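Hydrazine synthase gamma subunit (PDB 5C2V) catalyses the three-electron reduction of nitric oxide to hydroxylamine, the first half-reaction of hydrazine synthesis, within a complex with the alpha and beta subunits. Local coordinates at the interface of chains B and A. Coordinates in Å, arbitrary orientation; residue numbers count along the deposited sequence, not the author numbering. Chains: chain A, Hydrazine synthase gamma subunit; chain B, Hydrazine synthase beta subunit.

The interface of chains B and A. Residues chain B 341-343; chain A 8-13, 15.
A:Gln10 reaches across to B:Ser341 and B:Asn343 with CG anti to the backbone N (chi1 -170°) and its chain bent at chi2, which sets its terminal amide against the beta-subunit turn. B:Asn343 answers with CG between its own backbone N and carbonyl carbon (chi1 52°), its amide crossing that of A:Gln10 with the two planes 61° apart. A:Gln10 NE2 donates to the backbone carbonyl B:Ser341 O at 3.0 Å, almost end-on to the C=O and within its own amide plane. The same NE2 also gives a hydrogen bond to A:Gly12 O in its own chain, approaching from above that carbonyl. The amide oxygen A:Gln10 OE1 accepts from B:Asn343 ND2 at 3.2 Å; this donor too stands above the carbonyl plane rather than on a lone pair. Both ends of the glutamine amide are thus bonded, which should fix its rotation. The methyl A:Thr8 CG2 packs 4.0 Å from B:Asn343 CG. Farther along, A:Gly12 N donates to B:Asn342 O at 3.2 Å, and the same oxygen receives a weak hydrogen bond from the hydroxyl A:Thr11 OG1. In the reverse direction, B:Asn342 ND2, which also lies near A:Trp15 CB, donates to A:Ala13 O at 3.1 Å. Two waters extend the seam: one links B:Ser341 O to A:Trp15 N, the other joins the hydroxyl B:Ser341 OG to A:Trp15 O, 2.7 Å from each. B:Asn343 and A:Gln10 form an antiparallel beta bridge where gamma strand 4-10 ends and beta-subunit strand 343-348 begins. Here the N-terminal arm of the gamma subunit lies against the beta-propeller of the beta subunit, near that chain's C-terminus, tying together two subunits of the hydrazine synthase heterotrimer.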
loop_
_atom_site.group_PDB
_atom_site.type_symbol
_atom_site.label_atom_id
_atom_site.label_comp_id
_atom_site.label_asym_id
_atom_site.label_seq_id
_atom_site.Cartn_x
_atom_site.Cartn_y
_atom_site.Cartn_z
ATOM N N SER B 341 24.866 -40.839 -25.304
ATOM C CA SER B 341 24.142 -42.021 -24.856
ATOM C C SER B 341 23.924 -42.996 -26.009
ATOM O O SER B 341 23.482 -44.127 -25.799
ATOM C CB SER B 341 22.802 -41.626 -24.235
ATOM O OG SER B 341 22.991 -40.819 -23.086
ATOM N N ASN B 342 24.239 -42.542 -27.220
ATOM C CA ASN B 342 24.098 -43.349 -28.430
ATOM C C ASN B 342 22.694 -43.906 -28.611
ATOM O O ASN B 342 22.530 -45.094 -28.894
ATOM C CB ASN B 342 25.103 -44.505 -28.426
ATOM C CG ASN B 342 26.537 -44.032 -28.508
ATOM O OD1 ASN B 342 26.875 -43.171 -29.318
ATOM N ND2 ASN B 342 27.393 -44.597 -27.664
ATOM N N ASN B 343 21.678 -43.064 -28.450
ATOM C CA ASN B 343 20.309 -43.577 -28.543
ATOM C C ASN B 343 19.289 -42.526 -28.956
ATOM O O ASN B 343 19.646 -41.395 -29.240
ATOM C CB ASN B 343 19.890 -44.211 -27.211
ATOM C CG ASN B 343 20.105 -43.289 -26.024
ATOM O OD1 ASN B 343 20.200 -42.072 -26.172
ATOM N ND2 ASN B 343 20.183 -43.872 -24.833
ATOM N N THR A 8 12.768 -45.483 -24.987
ATOM C CA THR A 8 14.059 -45.090 -25.543
ATOM C C THR A 8 14.602 -46.178 -26.465
ATOM O O THR A 8 14.732 -47.335 -26.067
ATOM C CB THR A 8 15.093 -44.800 -24.438
ATOM O OG1 THR A 8 14.645 -43.701 -23.635
ATOM C CG2 THR A 8 16.447 -44.458 -25.046
ATOM N N ILE A 9 14.914 -45.799 -27.700
ATOM C CA ILE A 9 15.481 -46.732 -28.666
ATOM C C ILE A 9 16.998 -46.716 -28.581
ATOM O O ILE A 9 17.624 -45.697 -28.866
ATOM C CB ILE A 9 15.064 -46.384 -30.109
ATOM C CG1 ILE A 9 13.555 -46.154 -30.195
ATOM C CG2 ILE A 9 15.513 -47.474 -31.073
ATOM C CD1 ILE A 9 13.094 -45.672 -31.554
ATOM N N GLN A 10 17.598 -47.840 -28.201
ATOM C CA GLN A 10 19.049 -47.885 -28.118
ATOM C C GLN A 10 19.596 -48.406 -29.441
ATOM O O GLN A 10 19.523 -49.600 -29.731
ATOM C CB GLN A 10 19.489 -48.778 -26.955
ATOM C CG GLN A 10 20.970 -48.721 -26.624
ATOM C CD GLN A 10 21.354 -47.465 -25.867
ATOM O OE1 GLN A 10 20.647 -47.033 -24.957
ATOM N NE2 GLN A 10 22.486 -46.875 -26.234
ATOM N N THR A 11 20.155 -47.497 -30.233
ATOM C CA THR A 11 20.694 -47.839 -31.544
ATOM C C THR A 11 22.106 -48.400 -31.444
ATOM O O THR A 11 22.428 -49.420 -32.052
ATOM C CB THR A 11 20.692 -46.619 -32.482
ATOM O OG1 THR A 11 21.640 -45.651 -32.019
ATOM C CG2 THR A 11 19.306 -45.991 -32.531
ATOM N N GLY A 12 22.944 -47.717 -30.673
ATOM C CA GLY A 12 24.319 -48.134 -30.478
ATOM C C GLY A 12 24.515 -48.728 -29.100
ATOM O O GLY A 12 23.549 -49.070 -28.421
ATOM N N ALA A 13 25.770 -48.855 -28.685
ATOM C CA ALA A 13 26.083 -49.403 -27.372
ATOM C C ALA A 13 25.875 -48.361 -26.279
ATOM O O ALA A 13 25.954 -47.157 -26.530
ATOM C CB ALA A 13 27.509 -49.927 -27.344
ATOM N N TRP A 15 26.597 -45.974 -23.191
ATOM C CA TRP A 15 27.756 -45.211 -22.742
ATOM C C TRP A 15 27.391 -44.254 -21.611
ATOM O O TRP A 15 26.448 -43.471 -21.729
ATOM C CB TRP A 15 28.367 -44.435 -23.912
ATOM C CG TRP A 15 29.642 -43.724 -23.572
ATOM C CD1 TRP A 15 30.907 -44.228 -23.650
ATOM C CD2 TRP A 15 29.777 -42.373 -23.109
ATOM N NE1 TRP A 15 31.821 -43.278 -23.262
ATOM C CE2 TRP A 15 31.154 -42.132 -22.926
ATOM C CE3 TRP A 15 28.869 -41.347 -22.833
ATOM C CZ2 TRP A 15 31.642 -40.906 -22.478
ATOM C CZ3 TRP A 15 29.357 -40.131 -22.387
ATOM C CH2 TRP A 15 30.731 -39.922 -22.215
HETATM O O HOH W 1 23.811 -45.057 -23.427
HETATM O O HOH W 2 24.056 -42.368 -21.173
#